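Formate dehydrogenase subunit beta (Desulfovibrio gigas, PDB 1H0H) serves as the electron-transfer subunit of formate dehydrogenase, carrying three [4Fe-4S] clusters in the reversible oxidation of formate to carbon dioxide. Local coordinates at residues Met86-Glu89 against Ser90-Ile93; Pro105-Lys108 against Asp109-Asp112; Glu111-Glu114 against Ser115-Ala119; Ser118-Pro121 against Tyr122-Arg126. All coordinates share one frame; numbering follows the deposited sequence.

In the fold
Interactions 1 to 4 follow one another along the chain within the 4Fe-4S dicluster domain, from the loop after helix 79-84 to the loop before strand 126-127. Strand 92-94, in which interaction 1 ends, pairs with strand 101-103, and interaction 2 lies just beyond that hairpin, its centre about 8 Å from that of interaction 1. Interaction 2 shares Glu111 and Asp112 with interaction 3, where helix 113-119 begins; interaction 4 takes over at Ser118 and Ala119. Glu87 OE1, just before the first turn, bonds to Asp112 N and so ties that loop to the helix start. The path thus runs from the periphery to Cys120, a ligand of cluster 3, with the centres of interactions 1 and 4 about 16 Å apart.

Interaction 1: Met86-Glu89 against Ser90-Ile93; sequences MEDE and SAII
Asp88 and Ser90 form an Asx turn nested in the type I beta turn from Asp88 to Ala91, placed between helix 79-84 and strand 92-94. One carboxylate oxygen does most of the work. Asp88 OD1 takes the Ser90 OG proton at 2.6 Å, on its syn side and only 17° out of the carboxylate plane. The same oxygen accepts from Ser90 N at 2.8 Å, this time from well above that plane, so two donors of a single residue grip it from different directions. The Asp88 torsion explains the reach: with CG anti to the backbone N and beside the carbonyl carbon (chi1 179°), the carboxylate leans forward along the chain to Ser90. Ser90 answers with OG held between its own N and carbonyl carbon (chi1 74°), facing OD1.

The main-chain closure is looser, since Ala91 N reaches Asp88 O in a weak bond of 3.3 Å. That carbonyl has a second partner, a water that donates to Asp88 O at 2.8 Å. The turn leads directly into the two-stranded hairpin, where Ala91 pairs with Thr104 and Ile92 packs on Val101 and Phe103, its side chain about 4 Å from that of the cluster ligand Cys80. At the strand's first residue, the amide is satisfied by solvent: Ile92 N donates to the same bridging water at 3.0 Å.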
ATOM      1  N   MET B  86      -3.185 -14.146 -52.680  1.00 16.90           N
ATOM      2  CA  MET B  86      -3.494 -13.878 -54.085  1.00 18.26           C
ATOM      3  C   MET B  86      -2.496 -12.916 -54.696  1.00 17.89           C
ATOM      4  O   MET B  86      -2.418 -12.799 -55.911  1.00 17.94           O
ATOM      5  CB  MET B  86      -4.872 -13.264 -54.217  1.00 19.95           C
ATOM      6  CG  MET B  86      -5.912 -14.114 -53.634  1.00 22.38           C
ATOM      7  SD  MET B  86      -6.154 -15.569 -54.618  1.00 25.02           S
ATOM      8  CE  MET B  86      -7.635 -15.949 -53.852  1.00 26.59           C
ATOM      9  N   GLU B  87      -1.776 -12.205 -53.836  1.00 18.20           N
ATOM     10  CA  GLU B  87      -0.771 -11.244 -54.259  1.00 18.91           C
ATOM     11  C   GLU B  87       0.663 -11.741 -53.980  1.00 18.25           C
ATOM     12  O   GLU B  87       1.538 -11.682 -54.838  1.00 17.15           O
ATOM     13  CB  GLU B  87      -1.000  -9.932 -53.511  1.00 20.32           C
ATOM     14  CG  GLU B  87      -0.608  -8.748 -54.346  1.00 23.82           C
ATOM     15  CD  GLU B  87      -0.774  -7.409 -53.672  1.00 24.78           C
ATOM     16  OE1 GLU B  87      -1.821  -7.131 -53.017  1.00 25.79           O
ATOM     17  OE2 GLU B  87       0.164  -6.614 -53.850  1.00 25.81           O
ATOM     18  N   ASP B  88       0.879 -12.236 -52.769  1.00 18.21           N
ATOM     19  CA  ASP B  88       2.209 -12.620 -52.297  1.00 18.94           C
ATOM     20  C   ASP B  88       2.064 -13.599 -51.136  1.00 17.41           C
ATOM     21  O   ASP B  88       1.609 -13.228 -50.070  1.00 17.39           O
ATOM     22  CB  ASP B  88       2.953 -11.359 -51.854  1.00 20.16           C
ATOM     23  CG  ASP B  88       4.331 -11.641 -51.324  1.00 23.02           C
ATOM     24  OD1 ASP B  88       4.730 -12.826 -51.218  1.00 24.17           O
ATOM     25  OD2 ASP B  88       5.085 -10.712 -50.955  1.00 25.43           O
ATOM     26  N   GLU B  89       2.439 -14.854 -51.360  1.00 17.20           N
ATOM     27  CA  GLU B  89       2.284 -15.874 -50.330  1.00 18.65           C
ATOM     28  C   GLU B  89       3.294 -15.724 -49.193  1.00 19.00           C
ATOM     29  O   GLU B  89       3.160 -16.360 -48.141  1.00 18.95           O
ATOM     30  CB  GLU B  89       2.342 -17.278 -50.939  1.00 20.39           C
ATOM     31  CG  GLU B  89       1.328 -17.515 -52.051  1.00 23.60           C
ATOM     32  CD  GLU B  89       1.238 -18.974 -52.471  1.00 26.61           C
ATOM     33  OE1 GLU B  89       2.288 -19.575 -52.784  1.00 27.55           O
ATOM     34  OE2 GLU B  89       0.115 -19.525 -52.504  1.00 28.64           O
ATOM     35  N   SER B  90       4.278 -14.849 -49.374  1.00 17.99           N
ATOM     36  CA  SER B  90       5.280 -14.648 -48.329  1.00 19.15           C
ATOM     37  C   SER B  90       4.970 -13.458 -47.415  1.00 18.53           C
ATOM     38  O   SER B  90       5.685 -13.205 -46.443  1.00 18.26           O
ATOM     39  CB  SER B  90       6.660 -14.473 -48.965  1.00 19.26           C
ATOM     40  OG  SER B  90       6.754 -13.186 -49.560  1.00 19.94           O
ATOM     41  N   ALA B  91       3.902 -12.728 -47.713  1.00 16.80           N
ATOM     42  CA  ALA B  91       3.522 -11.571 -46.903  1.00 16.68           C
ATOM     43  C   ALA B  91       3.088 -11.957 -45.488  1.00 16.13           C
ATOM     44  O   ALA B  91       3.515 -11.354 -44.518  1.00 15.86           O
ATOM     45  CB  ALA B  91       2.401 -10.798 -47.587  1.00 15.61           C
ATOM     46  N   ILE B  92       2.192 -12.939 -45.397  1.00 16.48           N
ATOM     47  CA  ILE B  92       1.706 -13.442 -44.123  1.00 16.48           C
ATOM     48  C   ILE B  92       2.101 -14.908 -44.044  1.00 16.19           C
ATOM     49  O   ILE B  92       1.716 -15.682 -44.902  1.00 16.44           O
ATOM     50  CB  ILE B  92       0.167 -13.291 -44.036  1.00 16.48           C
ATOM     51  CG1 ILE B  92      -0.222 -11.806 -44.069  1.00 15.68           C
ATOM     52  CG2 ILE B  92      -0.369 -14.006 -42.809  1.00 14.51           C
ATOM     53  CD1 ILE B  92      -1.670 -11.554 -44.321  1.00 16.92           C
ATOM     54  N   ILE B  93       2.946 -15.254 -43.067  1.00 17.54           N
ATOM     55  CA  ILE B  93       3.371 -16.636 -42.851  1.00 18.15           C
ATOM     56  C   ILE B  93       2.366 -17.379 -41.967  1.00 18.29           C
ATOM     57  O   ILE B  93       1.863 -16.825 -40.970  1.00 18.23           O
ATOM     58  CB  ILE B  93       4.767 -16.675 -42.197  1.00 19.53           C
ATOM     59  CG1 ILE B  93       5.803 -16.123 -43.169  1.00 21.00           C
ATOM     60  CG2 ILE B  93       5.149 -18.120 -41.773  1.00 21.40           C
ATOM     61  CD1 ILE B  93       7.208 -15.927 -42.540  1.00 23.83           C
TER
HETATM   62  O   HOH W   1       0.386 -13.864 -47.596  1.00 23.00           O

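Interaction 2: Pro105-Lys108 against Asp109-Asp112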
ATOM      1  N   PRO B 105       6.956  -7.896 -42.355  1.00 19.59           N
ATOM      2  CA  PRO B 105       7.158  -6.610 -43.033  1.00 19.36           C
ATOM      3  C   PRO B 105       6.908  -6.710 -44.538  1.00 19.25           C
ATOM      4  O   PRO B 105       6.667  -5.669 -45.161  1.00 20.38           O
ATOM      5  CB  PRO B 105       8.632  -6.313 -42.780  1.00 19.75           C
ATOM      6  CG  PRO B 105       8.901  -7.012 -41.467  1.00 21.27           C
ATOM      7  CD  PRO B 105       8.155  -8.335 -41.613  1.00 20.69           C
ATOM      8  N   LYS B 106       6.977  -7.907 -45.113  1.00 18.73           N
ATOM      9  CA  LYS B 106       6.685  -8.070 -46.524  1.00 18.86           C
ATOM     10  C   LYS B 106       5.298  -7.539 -46.864  1.00 17.78           C
ATOM     11  O   LYS B 106       4.987  -7.320 -48.037  1.00 17.75           O
ATOM     12  CB  LYS B 106       6.829  -9.529 -46.978  1.00 21.67           C
ATOM     13  CG  LYS B 106       8.262 -10.047 -47.026  1.00 23.14           C
ATOM     14  CD  LYS B 106       8.780 -10.147 -48.446  1.00 25.97           C
ATOM     15  CE  LYS B 106       9.431 -11.521 -48.715  1.00 27.76           C
ATOM     16  NZ  LYS B 106      10.090 -12.109 -47.505  1.00 28.44           N
ATOM     17  N   THR B 107       4.454  -7.341 -45.856  1.00 17.11           N
ATOM     18  CA  THR B 107       3.150  -6.745 -46.121  1.00 17.66           C
ATOM     19  C   THR B 107       3.267  -5.366 -46.749  1.00 17.84           C
ATOM     20  O   THR B 107       2.343  -4.915 -47.416  1.00 18.57           O
ATOM     21  CB  THR B 107       2.272  -6.649 -44.857  1.00 18.17           C
ATOM     22  OG1 THR B 107       3.032  -6.104 -43.769  1.00 18.42           O
ATOM     23  CG2 THR B 107       1.844  -8.015 -44.396  1.00 18.05           C
ATOM     24  N   LYS B 108       4.391  -4.698 -46.530  1.00 16.87           N
ATOM     25  CA  LYS B 108       4.618  -3.376 -47.102  1.00 19.23           C
ATOM     26  C   LYS B 108       4.457  -3.349 -48.632  1.00 19.36           C
ATOM     27  O   LYS B 108       4.064  -2.321 -49.210  1.00 18.81           O
ATOM     28  CB  LYS B 108       6.031  -2.907 -46.728  1.00 20.79           C
ATOM     29  CG  LYS B 108       6.304  -1.438 -46.999  1.00 22.60           C
ATOM     30  CD  LYS B 108       7.694  -1.009 -46.526  0.50 23.33           C
ATOM     31  CE  LYS B 108       8.135   0.272 -47.247  0.50 24.14           C
ATOM     32  NZ  LYS B 108       8.702   1.284 -46.306  0.50 24.56           N
ATOM     33  N   ASP B 109       4.767  -4.471 -49.279  1.00 18.63           N
ATOM     34  CA  ASP B 109       4.713  -4.574 -50.740  1.00 18.71           C
ATOM     35  C   ASP B 109       3.369  -5.009 -51.281  1.00 17.57           C
ATOM     36  O   ASP B 109       3.229  -5.189 -52.489  1.00 16.57           O
ATOM     37  CB  ASP B 109       5.727  -5.596 -51.286  1.00 20.57           C
ATOM     38  CG  ASP B 109       7.149  -5.317 -50.870  1.00 22.83           C
ATOM     39  OD1 ASP B 109       7.502  -4.136 -50.677  1.00 23.68           O
ATOM     40  OD2 ASP B 109       7.987  -6.243 -50.739  1.00 23.73           O
ATOM     41  N   LEU B 110       2.405  -5.263 -50.415  1.00 16.39           N
ATOM     42  CA  LEU B 110       1.076  -5.601 -50.894  1.00 16.58           C
ATOM     43  C   LEU B 110       0.467  -4.370 -51.579  1.00 18.35           C
ATOM     44  O   LEU B 110       0.505  -3.259 -51.045  1.00 18.13           O
ATOM     45  CB  LEU B 110       0.186  -6.049 -49.736  1.00 16.53           C
ATOM     46  CG  LEU B 110       0.591  -7.375 -49.101  1.00 16.93           C
ATOM     47  CD1 LEU B 110      -0.223  -7.640 -47.835  1.00 17.14           C
ATOM     48  CD2 LEU B 110       0.428  -8.493 -50.118  1.00 16.99           C
ATOM     49  N   GLU B 111      -0.070  -4.549 -52.770  1.00 19.29           N
ATOM     50  CA  GLU B 111      -0.754  -3.424 -53.385  1.00 22.71           C
ATOM     51  C   GLU B 111      -2.156  -3.261 -52.773  1.00 22.98           C
ATOM     52  O   GLU B 111      -2.640  -2.139 -52.635  1.00 23.98           O
ATOM     53  CB  GLU B 111      -0.794  -3.526 -54.913  1.00 23.74           C
ATOM     54  CG  GLU B 111      -1.710  -4.592 -55.480  1.00 25.80           C
ATOM     55  CD  GLU B 111      -1.708  -4.623 -57.004  0.50 26.85           C
ATOM     56  OE1 GLU B 111      -0.635  -4.407 -57.618  0.50 27.40           O
ATOM     57  OE2 GLU B 111      -2.783  -4.867 -57.599  0.50 27.06           O
ATOM     58  N   ASP B 112      -2.781  -4.371 -52.375  1.00 20.96           N
ATOM     59  CA  ASP B 112      -4.139  -4.309 -51.856  1.00 20.61           C
ATOM     60  C   ASP B 112      -4.251  -4.662 -50.375  1.00 20.05           C
ATOM     61  O   ASP B 112      -4.699  -5.738 -49.986  1.00 20.30           O
ATOM     62  CB  ASP B 112      -5.070  -5.184 -52.687  1.00 21.31           C
ATOM     63  CG  ASP B 112      -6.526  -5.034 -52.281  1.00 22.47           C
ATOM     64  OD1 ASP B 112      -6.844  -4.098 -51.506  1.00 21.14           O
ATOM     65  OD2 ASP B 112      -7.420  -5.808 -52.710  1.00 23.14           O
TER
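With Leu110 CG placed opposite its own carbonyl carbon (chi1 -68°) and chi2 extended, CD1 is carried back over Thr107, the residue one 3-10 turn earlier. Thr107 meets it with carbon, because chi1 of 47° sets OG1 between N and the carbonyl carbon and leaves CB and CG2 for the leucine. Leu110 CD1 lies 4.0 Å from Thr107 CB and equally far from CG2, the two side chains crossing at a slant. The threonine hydroxyl has its business outside: OG1 is hydrogen-bonded to Thr104 O and to Met134 N, which anchors this turn to the residue just past strand 101-103 and to strand 134-135.

Three successive i to i+3 backbone bonds define the short 3-10 segment, which lies on the link from strand 101-103 to helix 113-119. Lys108 N bonds to Pro105 O at 2.8 Å, Asp109 N to Lys106 O at 3.1 Å, and Leu110 N to Thr107 O at 3.0 Å. Lys106, Lys108 and Asp109 lie on the solvent side, whereas Thr107 and Leu110 are buried; Leu110 also touches Glu87 and Ala91 of the 86-93 loop. Packing of leucine on threonine therefore extends past the methyls to the backbone, where Leu110 CB sits 3.4 Å from the carbonyl oxygen Thr107 O.

Interaction 3: Glu111-Glu114 against Ser115-Ala119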
ATOM      1  N   GLU B 111      -0.070  -4.549 -52.770  1.00 19.29           N
ATOM      2  CA  GLU B 111      -0.754  -3.424 -53.385  1.00 22.71           C
ATOM      3  C   GLU B 111      -2.156  -3.261 -52.773  1.00 22.98           C
ATOM      4  O   GLU B 111      -2.640  -2.139 -52.635  1.00 23.98           O
ATOM      5  CB  GLU B 111      -0.794  -3.526 -54.913  1.00 23.74           C
ATOM      6  CG  GLU B 111      -1.710  -4.592 -55.480  1.00 25.80           C
ATOM      7  CD  GLU B 111      -1.708  -4.623 -57.004  0.50 26.85           C
ATOM      8  OE1 GLU B 111      -0.635  -4.407 -57.618  0.50 27.40           O
ATOM      9  OE2 GLU B 111      -2.783  -4.867 -57.599  0.50 27.06           O
ATOM     10  N   ASP B 112      -2.781  -4.371 -52.375  1.00 20.96           N
ATOM     11  CA  ASP B 112      -4.139  -4.309 -51.856  1.00 20.61           C
ATOM     12  C   ASP B 112      -4.251  -4.662 -50.375  1.00 20.05           C
ATOM     13  O   ASP B 112      -4.699  -5.738 -49.986  1.00 20.30           O
ATOM     14  CB  ASP B 112      -5.070  -5.184 -52.687  1.00 21.31           C
ATOM     15  CG  ASP B 112      -6.526  -5.034 -52.281  1.00 22.47           C
ATOM     16  OD1 ASP B 112      -6.844  -4.098 -51.506  1.00 21.14           O
ATOM     17  OD2 ASP B 112      -7.420  -5.808 -52.710  1.00 23.14           O
ATOM     18  N   TYR B 113      -3.870  -3.741 -49.523  1.00 19.27           N
ATOM     19  CA  TYR B 113      -3.965  -4.055 -48.116  1.00 20.50           C
ATOM     20  C   TYR B 113      -5.398  -3.991 -47.574  1.00 19.96           C
ATOM     21  O   TYR B 113      -5.710  -4.661 -46.603  1.00 18.86           O
ATOM     22  CB  TYR B 113      -3.087  -3.121 -47.304  1.00 21.66           C
ATOM     23  CG  TYR B 113      -3.686  -1.747 -47.167  1.00 23.64           C
ATOM     24  CD1 TYR B 113      -4.613  -1.485 -46.186  1.00 25.64           C
ATOM     25  CD2 TYR B 113      -3.324  -0.718 -48.026  1.00 25.49           C
ATOM     26  CE1 TYR B 113      -5.160  -0.239 -46.042  1.00 27.25           C
ATOM     27  CE2 TYR B 113      -3.870   0.543 -47.887  1.00 26.55           C
ATOM     28  CZ  TYR B 113      -4.789   0.764 -46.893  1.00 27.61           C
ATOM     29  OH  TYR B 113      -5.362   2.006 -46.712  1.00 31.49           O
ATOM     30  N   GLU B 114      -6.260  -3.175 -48.176  1.00 19.59           N
ATOM     31  CA  GLU B 114      -7.590  -3.003 -47.619  1.00 19.47           C
ATOM     32  C   GLU B 114      -8.362  -4.306 -47.582  1.00 19.24           C
ATOM     33  O   GLU B 114      -9.109  -4.568 -46.627  1.00 19.02           O
ATOM     34  CB  GLU B 114      -8.388  -1.955 -48.381  1.00 20.13           C
ATOM     35  CG  GLU B 114      -7.831  -0.559 -48.265  1.00 22.81           C
ATOM     36  CD  GLU B 114      -8.626   0.409 -49.105  1.00 24.92           C
ATOM     37  OE1 GLU B 114      -9.789   0.657 -48.734  1.00 26.83           O
ATOM     38  OE2 GLU B 114      -8.120   0.872 -50.158  1.00 26.53           O
ATOM     39  N   SER B 115      -8.172  -5.115 -48.618  1.00 17.86           N
ATOM     40  CA  SER B 115      -8.888  -6.364 -48.752  1.00 17.83           C
ATOM     41  C   SER B 115      -8.432  -7.325 -47.673  1.00 16.61           C
ATOM     42  O   SER B 115      -9.236  -8.105 -47.165  1.00 15.17           O
ATOM     43  CB  SER B 115      -8.655  -6.982 -50.132  1.00 18.65           C
ATOM     44  OG  SER B 115      -9.413  -6.306 -51.138  1.00 19.29           O
ATOM     45  N   VAL B 116      -7.152  -7.243 -47.311  1.00 17.80           N
ATOM     46  CA  VAL B 116      -6.581  -8.095 -46.261  1.00 16.85           C
ATOM     47  C   VAL B 116      -7.267  -7.734 -44.933  1.00 17.26           C
ATOM     48  O   VAL B 116      -7.748  -8.614 -44.224  1.00 16.51           O
ATOM     49  CB  VAL B 116      -5.043  -7.915 -46.167  1.00 17.27           C
ATOM     50  CG1 VAL B 116      -4.426  -8.692 -44.977  1.00 15.60           C
ATOM     51  CG2 VAL B 116      -4.398  -8.348 -47.460  1.00 16.82           C
ATOM     52  N   ILE B 117      -7.364  -6.440 -44.632  1.00 17.02           N
ATOM     53  CA  ILE B 117      -7.982  -6.011 -43.373  1.00 16.36           C
ATOM     54  C   ILE B 117      -9.469  -6.358 -43.357  1.00 17.28           C
ATOM     55  O   ILE B 117      -9.949  -6.894 -42.369  1.00 15.41           O
ATOM     56  CB  ILE B 117      -7.752  -4.511 -43.105  1.00 15.69           C
ATOM     57  CG1 ILE B 117      -6.258  -4.219 -43.001  1.00 14.82           C
ATOM     58  CG2 ILE B 117      -8.447  -4.043 -41.798  1.00 15.80           C
ATOM     59  CD1 ILE B 117      -5.934  -2.722 -42.798  1.00 16.14           C
ATOM     60  N   SER B 118     -10.180  -6.117 -44.465  1.00 16.58           N
ATOM     61  CA  SER B 118     -11.613  -6.436 -44.487  1.00 17.97           C
ATOM     62  C   SER B 118     -11.888  -7.940 -44.411  1.00 17.46           C
ATOM     63  O   SER B 118     -12.967  -8.328 -43.997  1.00 18.46           O
ATOM     64  CB  SER B 118     -12.365  -5.845 -45.692  1.00 18.97           C
ATOM     65  OG  SER B 118     -11.846  -6.299 -46.920  0.50 19.16           O
ATOM     66  N   ALA B 119     -10.943  -8.785 -44.835  1.00 17.27           N
ATOM     67  CA  ALA B 119     -11.136 -10.246 -44.753  1.00 16.74           C
ATOM     68  C   ALA B 119     -11.166 -10.738 -43.311  1.00 16.85           C
ATOM     69  O   ALA B 119     -11.671 -11.821 -43.025  1.00 16.67           O
ATOM     70  CB  ALA B 119     -10.020 -10.990 -45.503  1.00 17.28           C
TER
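Tyr113 O receives Ile117 N at 3.1 Å, and Glu114 O receives Ser118 N at 2.9 Å, so the alpha-helical i to i+4 pattern is in place from the first residues of helix 113-119; Val116 N adds a weak bond to Tyr113 O.

Ahead of this turn, Asp112 reaches forward to Ser115. Its CG is anti to the backbone N (chi1 -174°), which brings the carboxylate to Ser115 N and OG at the helix start. Asp112 OD2 takes the Ser115 OG proton at 2.6 Å on its syn side, 29° out of the carboxylate plane, while OD1 accepts the longer and weak bond from Ser115 N at 3.3 Å. Each oxygen thus has a partner on the same serine, which should fix the rotation of the carboxylate, and the partial positive charge of the helix start would probably stabilise its negative charge. Asp112 N itself is held by Glu87 OE1.

On another side of the helix, Ile117 CD1 comes to the edge of the Tyr113 ring, close to its plane and 3.8 Å from Tyr113 CD1. Glu114 CG lies over one face of that ring, off toward its rim. Val116 turns inward: its CG2 is 3.6 Å from Asp112 O, and the side chain packs on Thr83 and Ala84 of helix 79-84 and on Met134, close to the cluster ligand Cys80. Asp112 accepting from the backbone N of Ser115 is an N-cap of an alpha-helix, here through a weak bond and reinforced by the shorter one from the Ser115 hydroxyl.

Interaction 4: Ser118-Pro121 against Tyr122-Arg126. With SF4 (iron/sulfur cluster), chain N.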
ATOM      1  N   SER B 118     -10.180  -6.117 -44.465  1.00 16.58           N
ATOM      2  CA  SER B 118     -11.613  -6.436 -44.487  1.00 17.97           C
ATOM      3  C   SER B 118     -11.888  -7.940 -44.411  1.00 17.46           C
ATOM      4  O   SER B 118     -12.967  -8.328 -43.997  1.00 18.46           O
ATOM      5  CB  SER B 118     -12.365  -5.845 -45.692  1.00 18.97           C
ATOM      6  OG  SER B 118     -11.846  -6.299 -46.920  0.50 19.16           O
ATOM      7  N   ALA B 119     -10.943  -8.785 -44.835  1.00 17.27           N
ATOM      8  CA  ALA B 119     -11.136 -10.246 -44.753  1.00 16.74           C
ATOM      9  C   ALA B 119     -11.166 -10.738 -43.311  1.00 16.85           C
ATOM     10  O   ALA B 119     -11.671 -11.821 -43.025  1.00 16.67           O
ATOM     11  CB  ALA B 119     -10.020 -10.990 -45.503  1.00 17.28           C
ATOM     12  N   CYS B 120     -10.565  -9.986 -42.404  1.00 17.05           N
ATOM     13  CA  CYS B 120     -10.589 -10.389 -40.996  1.00 17.32           C
ATOM     14  C   CYS B 120     -11.963 -10.184 -40.354  1.00 16.91           C
ATOM     15  O   CYS B 120     -12.424  -9.065 -40.173  1.00 18.47           O
ATOM     16  CB  CYS B 120      -9.552  -9.643 -40.191  1.00 17.48           C
ATOM     17  SG  CYS B 120      -9.614 -10.103 -38.445  1.00 18.00           S
ATOM     18  N   PRO B 121     -12.597 -11.275 -39.965  1.00 18.03           N
ATOM     19  CA  PRO B 121     -13.934 -11.214 -39.364  1.00 17.68           C
ATOM     20  C   PRO B 121     -13.889 -10.487 -38.035  1.00 17.45           C
ATOM     21  O   PRO B 121     -14.913 -10.001 -37.558  1.00 18.95           O
ATOM     22  CB  PRO B 121     -14.275 -12.689 -39.123  1.00 17.57           C
ATOM     23  CG  PRO B 121     -13.337 -13.451 -40.002  1.00 17.55           C
ATOM     24  CD  PRO B 121     -12.084 -12.648 -40.060  1.00 17.80           C
ATOM     25  N   TYR B 122     -12.700 -10.397 -37.455  1.00 17.83           N
ATOM     26  CA  TYR B 122     -12.537  -9.825 -36.138  1.00 16.59           C
ATOM     27  C   TYR B 122     -11.967  -8.413 -36.142  1.00 16.84           C
ATOM     28  O   TYR B 122     -11.722  -7.838 -35.087  1.00 17.07           O
ATOM     29  CB  TYR B 122     -11.665 -10.768 -35.288  1.00 16.23           C
ATOM     30  CG  TYR B 122     -12.221 -12.168 -35.310  1.00 15.95           C
ATOM     31  CD1 TYR B 122     -13.330 -12.490 -34.540  1.00 15.71           C
ATOM     32  CD2 TYR B 122     -11.693 -13.142 -36.152  1.00 17.04           C
ATOM     33  CE1 TYR B 122     -13.864 -13.737 -34.568  1.00 16.34           C
ATOM     34  CE2 TYR B 122     -12.233 -14.406 -36.204  1.00 16.22           C
ATOM     35  CZ  TYR B 122     -13.315 -14.691 -35.395  1.00 16.88           C
ATOM     36  OH  TYR B 122     -13.884 -15.917 -35.400  1.00 19.42           O
ATOM     37  N   ASP B 123     -11.725  -7.890 -37.332  1.00 17.68           N
ATOM     38  CA  ASP B 123     -11.215  -6.545 -37.537  1.00 17.69           C
ATOM     39  C   ASP B 123      -9.934  -6.290 -36.756  1.00 17.64           C
ATOM     40  O   ASP B 123      -9.809  -5.287 -36.072  1.00 19.91           O
ATOM     41  CB  ASP B 123     -12.282  -5.504 -37.176  1.00 17.61           C
ATOM     42  CG  ASP B 123     -11.869  -4.122 -37.578  1.00 18.44           C
ATOM     43  OD1 ASP B 123     -11.170  -4.000 -38.606  1.00 17.24           O
ATOM     44  OD2 ASP B 123     -12.171  -3.113 -36.911  1.00 18.71           O
ATOM     45  N   VAL B 124      -8.996  -7.226 -36.851  1.00 16.32           N
ATOM     46  CA  VAL B 124      -7.753  -7.170 -36.100  1.00 16.30           C
ATOM     47  C   VAL B 124      -6.521  -6.464 -36.723  1.00 17.03           C
ATOM     48  O   VAL B 124      -5.924  -5.628 -36.041  1.00 19.01           O
ATOM     49  CB  VAL B 124      -7.374  -8.579 -35.563  1.00 16.67           C
ATOM     50  CG1 VAL B 124      -5.962  -8.600 -34.965  1.00 16.48           C
ATOM     51  CG2 VAL B 124      -8.403  -9.042 -34.529  1.00 15.39           C
ATOM     52  N   PRO B 125      -6.144  -6.757 -37.970  1.00 17.40           N
ATOM     53  CA  PRO B 125      -4.892  -6.222 -38.554  1.00 16.86           C
ATOM     54  C   PRO B 125      -4.869  -4.712 -38.727  1.00 16.42           C
ATOM     55  O   PRO B 125      -5.891  -4.120 -39.056  1.00 15.35           O
ATOM     56  CB  PRO B 125      -4.840  -6.838 -39.959  1.00 17.20           C
ATOM     57  CG  PRO B 125      -5.991  -7.739 -40.099  1.00 16.35           C
ATOM     58  CD  PRO B 125      -6.877  -7.619 -38.918  1.00 15.26           C
ATOM     59  N   ARG B 126      -3.701  -4.107 -38.571  1.00 16.62           N
ATOM     60  CA  ARG B 126      -3.612  -2.640 -38.685  1.00 16.09           C
ATOM     61  C   ARG B 126      -2.396  -2.184 -39.484  1.00 15.83           C
ATOM     62  O   ARG B 126      -1.343  -2.788 -39.420  1.00 16.37           O
ATOM     63  CB  ARG B 126      -3.613  -2.002 -37.288  1.00 15.71           C
ATOM     64  CG  ARG B 126      -4.912  -2.181 -36.545  1.00 16.23           C
ATOM     65  CD  ARG B 126      -6.035  -1.342 -37.090  1.00 17.59           C
ATOM     66  NE  ARG B 126      -7.281  -1.479 -36.347  1.00 18.82           N
ATOM     67  CZ  ARG B 126      -8.227  -2.362 -36.639  1.00 18.32           C
ATOM     68  NH1 ARG B 126      -8.072  -3.229 -37.638  1.00 16.91           N
ATOM     69  NH2 ARG B 126      -9.316  -2.393 -35.906  1.00 19.14           N
TER
HETATM   70 FE1  SF4 N1013      -8.010 -11.686 -38.433  1.00 17.36          FE
HETATM   71 FE2  SF4 N1013      -5.943 -12.722 -36.927  1.00 17.49          FE
HETATM   72 FE3  SF4 N1013      -7.916 -14.428 -38.114  1.00 17.77          FE
HETATM   73 FE4  SF4 N1013      -6.092 -13.104 -39.715  1.00 17.28          FE
HETATM   74  S1  SF4 N1013      -5.620 -14.819 -38.150  1.00 17.91           S
HETATM   75  S2  SF4 N1013      -8.243 -13.227 -40.110  1.00 18.19           S
HETATM   76  S3  SF4 N1013      -5.819 -11.085 -38.514  1.00 19.34           S
HETATM   77  S4  SF4 N1013      -8.215 -12.816 -36.390  1.00 17.78           S
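Cys120 and Val124 meet at a thiolate. Cys120 SG binds the iron atom FE1 at 2.3 Å and also accepts Val124 N at 3.3 Å in a nearly straight bond (167°), with a weak second one from Tyr122 N. Packing is close on the cluster side. Pro125 CD lies 3.6 Å from Cys120 CB and also touches cluster sulfur S3, while Tyr122 CD2 comes within 3.5 Å of S4. Pro121 CB sits over one face of the Tyr122 ring in a CH-pi contact, 4.1 Å from the centroid, and the far end of the ring is tied down by Tyr122 OH to Asp191. A type I turn, closed by Asp123 N to Cys120 O at 3.2 Å, curls the chain around the sulfur.

The other side is looser. Asp123 turns away from the cysteine, is only partly buried, and meets Arg126 in a salt bridge of weak bonds; its OD1 also hydrogen-bonds a molecule probably left from the crystallisation liquor. Arg126 NH1 is more firmly placed, at 2.7 Å from Pro125 O, and NH2 pairs with Asp43.

N-H...S bonds to a cluster ligand probably help tune the cluster's potential. A Cys-Pro pair closing the set begun by Cys72, Cys75 and Cys80 is typical of a ferredoxin-type [4Fe-4S] site.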